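Local structure of THUMP domain-containing protein (Pyrococcus horikoshii, 1VBK) at residues A[88-91]-A[92-96]; A[134-138]-A[139-143]. The protein is of unproven function but carries a THUMP domain and ThiI-family sequence, and probably binds RNA and ATP as thiamine-biosynthesis and tRNA-modifying relatives do. All coordinates share one frame; numbering follows the deposited sequence.

Contact 1 of 2, residues A[88-91]-A[92-96]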
ATOM      1  N   ASN A  88      30.322 -35.829 -18.442  1.00 16.56           N
ATOM      2  CA  ASN A  88      31.663 -36.217 -17.993  1.00 17.40           C
ATOM      3  C   ASN A  88      32.762 -35.314 -18.540  1.00 17.81           C
ATOM      4  O   ASN A  88      33.621 -34.848 -17.789  1.00 17.23           O
ATOM      5  CB  ASN A  88      31.991 -37.663 -18.389  1.00 16.73           C
ATOM      6  CG  ASN A  88      31.480 -38.674 -17.384  1.00 20.05           C
ATOM      7  OD1 ASN A  88      31.286 -38.352 -16.211  1.00 19.33           O
ATOM      8  ND2 ASN A  88      31.274 -39.909 -17.832  1.00 21.66           N
ATOM      9  N   ARG A  89      32.749 -35.060 -19.844  1.00 19.20           N
ATOM     10  CA  ARG A  89      33.807 -34.232 -20.396  1.00 22.89           C
ATOM     11  C   ARG A  89      33.734 -32.779 -19.931  1.00 20.92           C
ATOM     12  O   ARG A  89      34.770 -32.160 -19.702  1.00 19.62           O
ATOM     13  CB  ARG A  89      33.852 -34.320 -21.930  1.00 27.04           C
ATOM     14  CG  ARG A  89      32.838 -33.505 -22.699  1.00 37.05           C
ATOM     15  CD  ARG A  89      33.397 -33.202 -24.097  1.00 41.73           C
ATOM     16  NE  ARG A  89      32.430 -32.550 -24.980  1.00 46.80           N
ATOM     17  CZ  ARG A  89      31.596 -33.197 -25.791  1.00 49.08           C
ATOM     18  NH1 ARG A  89      31.606 -34.525 -25.842  1.00 49.63           N
ATOM     19  NH2 ARG A  89      30.754 -32.513 -26.558  1.00 49.58           N
ATOM     20  N   THR A  90      32.530 -32.234 -19.772  1.00 19.13           N
ATOM     21  CA  THR A  90      32.421 -30.854 -19.306  1.00 18.67           C
ATOM     22  C   THR A  90      32.836 -30.776 -17.840  1.00 17.24           C
ATOM     23  O   THR A  90      33.487 -29.825 -17.421  1.00 16.34           O
ATOM     24  CB  THR A  90      30.990 -30.305 -19.448  1.00 20.80           C
ATOM     25  OG1 THR A  90      30.557 -30.443 -20.806  1.00 23.21           O
ATOM     26  CG2 THR A  90      30.956 -28.819 -19.071  1.00 20.16           C
ATOM     27  N   ALA A  91      32.452 -31.782 -17.060  1.00 15.93           N
ATOM     28  CA  ALA A  91      32.812 -31.815 -15.648  1.00 15.63           C
ATOM     29  C   ALA A  91      34.338 -31.842 -15.491  1.00 16.22           C
ATOM     30  O   ALA A  91      34.889 -31.128 -14.653  1.00 15.15           O
ATOM     31  CB  ALA A  91      32.191 -33.030 -14.979  1.00 14.48           C
ATOM     32  N   LEU A  92      35.015 -32.656 -16.299  1.00 15.42           N
ATOM     33  CA  LEU A  92      36.476 -32.750 -16.234  1.00 16.60           C
ATOM     34  C   LEU A  92      37.124 -31.438 -16.683  1.00 15.94           C
ATOM     35  O   LEU A  92      38.100 -30.979 -16.087  1.00 13.61           O
ATOM     36  CB  LEU A  92      36.979 -33.913 -17.101  1.00 15.92           C
ATOM     37  CG  LEU A  92      38.488 -34.184 -17.141  1.00 16.30           C
ATOM     38  CD1 LEU A  92      39.026 -34.389 -15.729  1.00 17.83           C
ATOM     39  CD2 LEU A  92      38.755 -35.422 -17.992  1.00 16.45           C
ATOM     40  N   LEU A  93      36.568 -30.832 -17.723  1.00 16.21           N
ATOM     41  CA  LEU A  93      37.086 -29.567 -18.235  1.00 18.28           C
ATOM     42  C   LEU A  93      37.034 -28.485 -17.156  1.00 17.51           C
ATOM     43  O   LEU A  93      38.004 -27.749 -16.933  1.00 17.52           O
ATOM     44  CB  LEU A  93      36.260 -29.122 -19.443  1.00 22.57           C
ATOM     45  CG  LEU A  93      36.669 -27.808 -20.112  1.00 27.34           C
ATOM     46  CD1 LEU A  93      37.994 -28.001 -20.839  1.00 30.06           C
ATOM     47  CD2 LEU A  93      35.588 -27.373 -21.099  1.00 31.65           C
ATOM     48  N   MET A  94      35.896 -28.388 -16.483  1.00 15.76           N
ATOM     49  CA  MET A  94      35.737 -27.393 -15.436  1.00 18.10           C
ATOM     50  C   MET A  94      36.550 -27.731 -14.193  1.00 15.91           C
ATOM     51  O   MET A  94      37.022 -26.841 -13.493  1.00 12.89           O
ATOM     52  CB  MET A  94      34.260 -27.238 -15.096  1.00 18.58           C
ATOM     53  CG  MET A  94      33.480 -26.725 -16.294  1.00 25.33           C
ATOM     54  SD  MET A  94      31.873 -26.116 -15.886  1.00 30.47           S
ATOM     55  CE  MET A  94      32.340 -24.548 -15.054  1.00 24.61           C
ATOM     56  N   PHE A  95      36.712 -29.020 -13.926  1.00 16.31           N
ATOM     57  CA  PHE A  95      37.491 -29.455 -12.774  1.00 15.94           C
ATOM     58  C   PHE A  95      38.935 -29.024 -12.977  1.00 16.16           C
ATOM     59  O   PHE A  95      39.572 -28.501 -12.061  1.00 15.48           O
ATOM     60  CB  PHE A  95      37.418 -30.978 -12.625  1.00 14.91           C
ATOM     61  CG  PHE A  95      38.298 -31.528 -11.531  1.00 15.73           C
ATOM     62  CD1 PHE A  95      39.659 -31.746 -11.751  1.00 17.04           C
ATOM     63  CD2 PHE A  95      37.770 -31.813 -10.277  1.00 15.76           C
ATOM     64  CE1 PHE A  95      40.482 -32.244 -10.733  1.00 15.85           C
ATOM     65  CE2 PHE A  95      38.579 -32.310  -9.255  1.00 15.03           C
ATOM     66  CZ  PHE A  95      39.940 -32.526  -9.485  1.00 14.15           C
ATOM     67  N   ARG A  96      39.447 -29.243 -14.185  1.00 16.33           N
ATOM     68  CA  ARG A  96      40.824 -28.880 -14.493  1.00 17.00           C
ATOM     69  C   ARG A  96      41.052 -27.381 -14.395  1.00 18.32           C
ATOM     70  O   ARG A  96      42.081 -26.937 -13.882  1.00 16.66           O
ATOM     71  CB  ARG A  96      41.207 -29.423 -15.873  1.00 15.30           C
ATOM     72  CG  ARG A  96      41.471 -30.921 -15.823  1.00 14.78           C
ATOM     73  CD  ARG A  96      41.568 -31.583 -17.182  1.00 17.66           C
ATOM     74  NE  ARG A  96      42.107 -32.937 -17.049  1.00 19.17           N
ATOM     75  CZ  ARG A  96      42.168 -33.829 -18.032  1.00 18.05           C
ATOM     76  NH1 ARG A  96      41.717 -33.524 -19.238  1.00 18.39           N
ATOM     77  NH2 ARG A  96      42.698 -35.025 -17.805  1.00 18.33           N
TER

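Contact 2 of 2, residues A[134-138]-A[139-143]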
ATOM      1  N   TYR A 134      35.132 -40.750 -13.299  1.00 17.88           N
ATOM      2  CA  TYR A 134      35.719 -40.216 -14.521  1.00 17.04           C
ATOM      3  C   TYR A 134      36.861 -39.265 -14.167  1.00 18.53           C
ATOM      4  O   TYR A 134      37.944 -39.335 -14.747  1.00 16.72           O
ATOM      5  CB  TYR A 134      34.656 -39.467 -15.331  1.00 18.05           C
ATOM      6  CG  TYR A 134      35.110 -39.055 -16.709  1.00 19.91           C
ATOM      7  CD1 TYR A 134      35.361 -40.011 -17.698  1.00 22.70           C
ATOM      8  CD2 TYR A 134      35.285 -37.709 -17.034  1.00 19.70           C
ATOM      9  CE1 TYR A 134      35.773 -39.633 -18.983  1.00 23.27           C
ATOM     10  CE2 TYR A 134      35.698 -37.324 -18.311  1.00 20.08           C
ATOM     11  CZ  TYR A 134      35.936 -38.287 -19.279  1.00 23.95           C
ATOM     12  OH  TYR A 134      36.322 -37.905 -20.548  1.00 24.17           O
ATOM     13  N   ILE A 135      36.613 -38.374 -13.210  1.00 16.45           N
ATOM     14  CA  ILE A 135      37.634 -37.423 -12.787  1.00 17.32           C
ATOM     15  C   ILE A 135      38.817 -38.153 -12.123  1.00 16.81           C
ATOM     16  O   ILE A 135      39.981 -37.851 -12.404  1.00 15.87           O
ATOM     17  CB  ILE A 135      37.017 -36.360 -11.830  1.00 15.83           C
ATOM     18  CG1 ILE A 135      35.970 -35.544 -12.598  1.00 16.24           C
ATOM     19  CG2 ILE A 135      38.105 -35.426 -11.283  1.00 14.88           C
ATOM     20  CD1 ILE A 135      35.285 -34.476 -11.782  1.00 20.67           C
ATOM     21  N   LEU A 136      38.522 -39.125 -11.265  1.00 15.89           N
ATOM     22  CA  LEU A 136      39.571 -39.888 -10.590  1.00 17.60           C
ATOM     23  C   LEU A 136      40.479 -40.658 -11.552  1.00 17.72           C
ATOM     24  O   LEU A 136      41.647 -40.906 -11.246  1.00 18.71           O
ATOM     25  CB  LEU A 136      38.956 -40.877  -9.591  1.00 18.65           C
ATOM     26  CG  LEU A 136      38.510 -40.314  -8.241  1.00 20.11           C
ATOM     27  CD1 LEU A 136      37.736 -41.380  -7.478  1.00 21.72           C
ATOM     28  CD2 LEU A 136      39.729 -39.866  -7.447  1.00 18.95           C
ATOM     29  N   ASN A 137      39.935 -41.037 -12.705  1.00 18.40           N
ATOM     30  CA  ASN A 137      40.683 -41.781 -13.718  1.00 19.35           C
ATOM     31  C   ASN A 137      41.517 -40.872 -14.619  1.00 19.08           C
ATOM     32  O   ASN A 137      42.352 -41.352 -15.382  1.00 19.11           O
ATOM     33  CB  ASN A 137      39.723 -42.584 -14.605  1.00 19.80           C
ATOM     34  CG  ASN A 137      39.226 -43.865 -13.940  1.00 23.73           C
ATOM     35  OD1 ASN A 137      38.285 -44.497 -14.422  1.00 26.10           O
ATOM     36  ND2 ASN A 137      39.864 -44.257 -12.845  1.00 22.95           N
ATOM     37  N   ASN A 138      41.296 -39.565 -14.534  1.00 18.40           N
ATOM     38  CA  ASN A 138      42.017 -38.629 -15.389  1.00 18.31           C
ATOM     39  C   ASN A 138      42.814 -37.546 -14.668  1.00 19.80           C
ATOM     40  O   ASN A 138      43.507 -36.753 -15.306  1.00 18.80           O
ATOM     41  CB  ASN A 138      41.028 -37.975 -16.360  1.00 18.92           C
ATOM     42  CG  ASN A 138      40.502 -38.954 -17.399  1.00 21.58           C
ATOM     43  OD1 ASN A 138      41.211 -39.319 -18.332  1.00 22.09           O
ATOM     44  ND2 ASN A 138      39.258 -39.393 -17.234  1.00 20.02           N
ATOM     45  N   GLU A 139      42.737 -37.518 -13.342  1.00 17.91           N
ATOM     46  CA  GLU A 139      43.443 -36.502 -12.572  1.00 17.46           C
ATOM     47  C   GLU A 139      43.908 -37.041 -11.235  1.00 18.80           C
ATOM     48  O   GLU A 139      43.282 -37.939 -10.672  1.00 17.60           O
ATOM     49  CB  GLU A 139      42.521 -35.302 -12.296  1.00 19.06           C
ATOM     50  CG  GLU A 139      42.318 -34.342 -13.459  1.00 19.96           C
ATOM     51  CD  GLU A 139      43.572 -33.548 -13.788  1.00 22.57           C
ATOM     52  OE1 GLU A 139      44.262 -33.105 -12.843  1.00 25.00           O
ATOM     53  OE2 GLU A 139      43.864 -33.355 -14.986  1.00 20.87           O
ATOM     54  N   ASN A 140      45.006 -36.491 -10.729  1.00 18.78           N
ATOM     55  CA  ASN A 140      45.492 -36.896  -9.420  1.00 18.98           C
ATOM     56  C   ASN A 140      44.632 -36.088  -8.465  1.00 18.51           C
ATOM     57  O   ASN A 140      44.723 -34.860  -8.409  1.00 18.47           O
ATOM     58  CB  ASN A 140      46.965 -36.528  -9.230  1.00 18.41           C
ATOM     59  CG  ASN A 140      47.498 -36.954  -7.873  1.00 21.21           C
ATOM     60  OD1 ASN A 140      46.862 -37.732  -7.159  1.00 22.41           O
ATOM     61  ND2 ASN A 140      48.671 -36.454  -7.516  1.00 22.75           N
ATOM     62  N   CYS A 141      43.766 -36.775  -7.736  1.00 17.48           N
ATOM     63  CA  CYS A 141      42.881 -36.102  -6.805  1.00 18.13           C
ATOM     64  C   CYS A 141      42.322 -37.114  -5.824  1.00 19.48           C
ATOM     65  O   CYS A 141      42.659 -38.296  -5.881  1.00 22.41           O
ATOM     66  CB  CYS A 141      41.742 -35.408  -7.560  1.00 16.37           C
ATOM     67  SG  CYS A 141      40.798 -36.504  -8.651  1.00 19.57           S
ATOM     68  N   GLU A 142      41.449 -36.652  -4.943  1.00 18.99           N
ATOM     69  CA  GLU A 142      40.897 -37.518  -3.916  1.00 20.99           C
ATOM     70  C   GLU A 142      39.517 -37.053  -3.491  1.00 20.11           C
ATOM     71  O   GLU A 142      39.290 -35.864  -3.303  1.00 19.85           O
ATOM     72  CB  GLU A 142      41.861 -37.495  -2.733  1.00 23.19           C
ATOM     73  CG  GLU A 142      41.394 -38.111  -1.453  1.00 31.34           C
ATOM     74  CD  GLU A 142      42.399 -37.853  -0.349  1.00 35.31           C
ATOM     75  OE1 GLU A 142      43.575 -38.235  -0.528  1.00 38.46           O
ATOM     76  OE2 GLU A 142      42.024 -37.260   0.684  1.00 39.25           O
ATOM     77  N   VAL A 143      38.597 -37.997  -3.340  1.00 20.88           N
ATOM     78  CA  VAL A 143      37.246 -37.665  -2.923  1.00 20.21           C
ATOM     79  C   VAL A 143      37.205 -37.380  -1.427  1.00 22.78           C
ATOM     80  O   VAL A 143      37.762 -38.128  -0.628  1.00 22.34           O
ATOM     81  CB  VAL A 143      36.257 -38.821  -3.227  1.00 21.32           C
ATOM     82  CG1 VAL A 143      34.887 -38.514  -2.622  1.00 21.77           C
ATOM     83  CG2 VAL A 143      36.134 -39.023  -4.733  1.00 21.25           C
TER

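Contact 1 of 2, residues A[88-91]-A[92-96]
Thr90 and Met94 meet one turn apart on helix 84-102, an alpha helix of the THUMP domain, and they illustrate how a short run of helix sends its side chains in separate directions while the backbone binds them together. Thr90 CG2 stands 4.3 Å from Met94 SD, a loose approach. The Met94 chain leaves with CG beside its own backbone N (chi1 -63°), which lays CG against the carbonyl oxygen of Thr90 at 3.3 Å; a bend at the last torsion then carries the thioether end onward. Both side chains face strand 71-81, where Met78 touches each of them. The hydroxyl of Thr90 turns back along the helix instead, OG1 being hydrogen-bonded to the carbonyl oxygen of Lys86.

Ala91 and Phe95 belong to another side of the same helix. Ala91 presents a lone methyl to Val131 and Ile152, a small surface between helix 124-138 and strand 150-157. Phe95 swings its ring anti to its backbone N (chi1 175°), clear of Ala91, to reach Ile150 and Ile152 and to meet the ring of Phe109 edge-to-face. Its CB nevertheless rests 3.2 Å from Ala91 O.

Leu92 faces helix 124-138 beside Asn88, both touching Tyr134, and its CD2 lies 3.6 Å above one face of the Arg96 guanidinium, offset toward the rim. Under these diverging groups run four i to i+4 hydrogen bonds, from the amides of Leu92, Leu93, Met94 and Phe95 to the carbonyls of Asn88, Arg89, Thr90 and Ala91. The straightest joins Met94 N to Thr90 O, 3.0 Å long with an N-H...O angle of 165°.

Contact 2 of 2, residues A[134-138]-A[139-143]
Glu139 follows helix 124-138 within a beta-alpha-beta unit of the THUMP domain, its N giving Ile135 O a weak hydrogen bond of 2.9 Å, bent to 121° at the hydrogen. Just before it, Asn138 folds back: ND2 donates to Tyr134 O at 2.8 Å and also sits over the centre of one face of the Tyr134 ring, 3.8 Å above its plane. The Glu139 chain, bent at its second torsion, curls past the Asn138 carbonyl, with CG 3.3 Å from Asn138 O, and its OE2 forms a salt bridge with Arg96 NE. An alanine here would remove that carboxylate and is likely to leave the Arg96 guanidinium without its charged mate.

Cys141 turns inward. With SG set between its backbone N and carbonyl carbon (chi1 55°), the sulfur points back at the helix, 3.7 Å from Leu136 CD2 and 3.9 Å from Ile135 CG2. Glu142 begins strand 142-143 and directs its carboxylate elsewhere, to salt bridges with Lys108 and Arg106. Val143 then lays CG2 4.0 Å from Leu136 CD1, the two side chains crossing at about a right angle. The turn thus separates its chemistry: apolar branches and a thiol join the helix to the chain that leads into and forms strand 142-143, while the carboxylates pair with arginines and a lysine.

Contacts 1 and 2 follow each other along the chain within the THUMP domain, and their centres lie about 11 Å apart. They join directly where helix 84-102 runs beside residues 134-139. Arg96 NE of contact 1 reaches Glu139 OE2 of contact 2 at 2.7 Å in a salt bridge, and its NH2 probably hydrogen-bonds Asn138 O at 3.1 Å, so one guanidinium reaches two consecutive residues, Asn138 and Glu139. A turn earlier, Leu92 CD2 packs 3.6 Å from Tyr134 CE2. A methylpentanediol, probably from the crystallisation liquor, lies about 4 Å from the Val143 side chain, and no functional site is inferred from it.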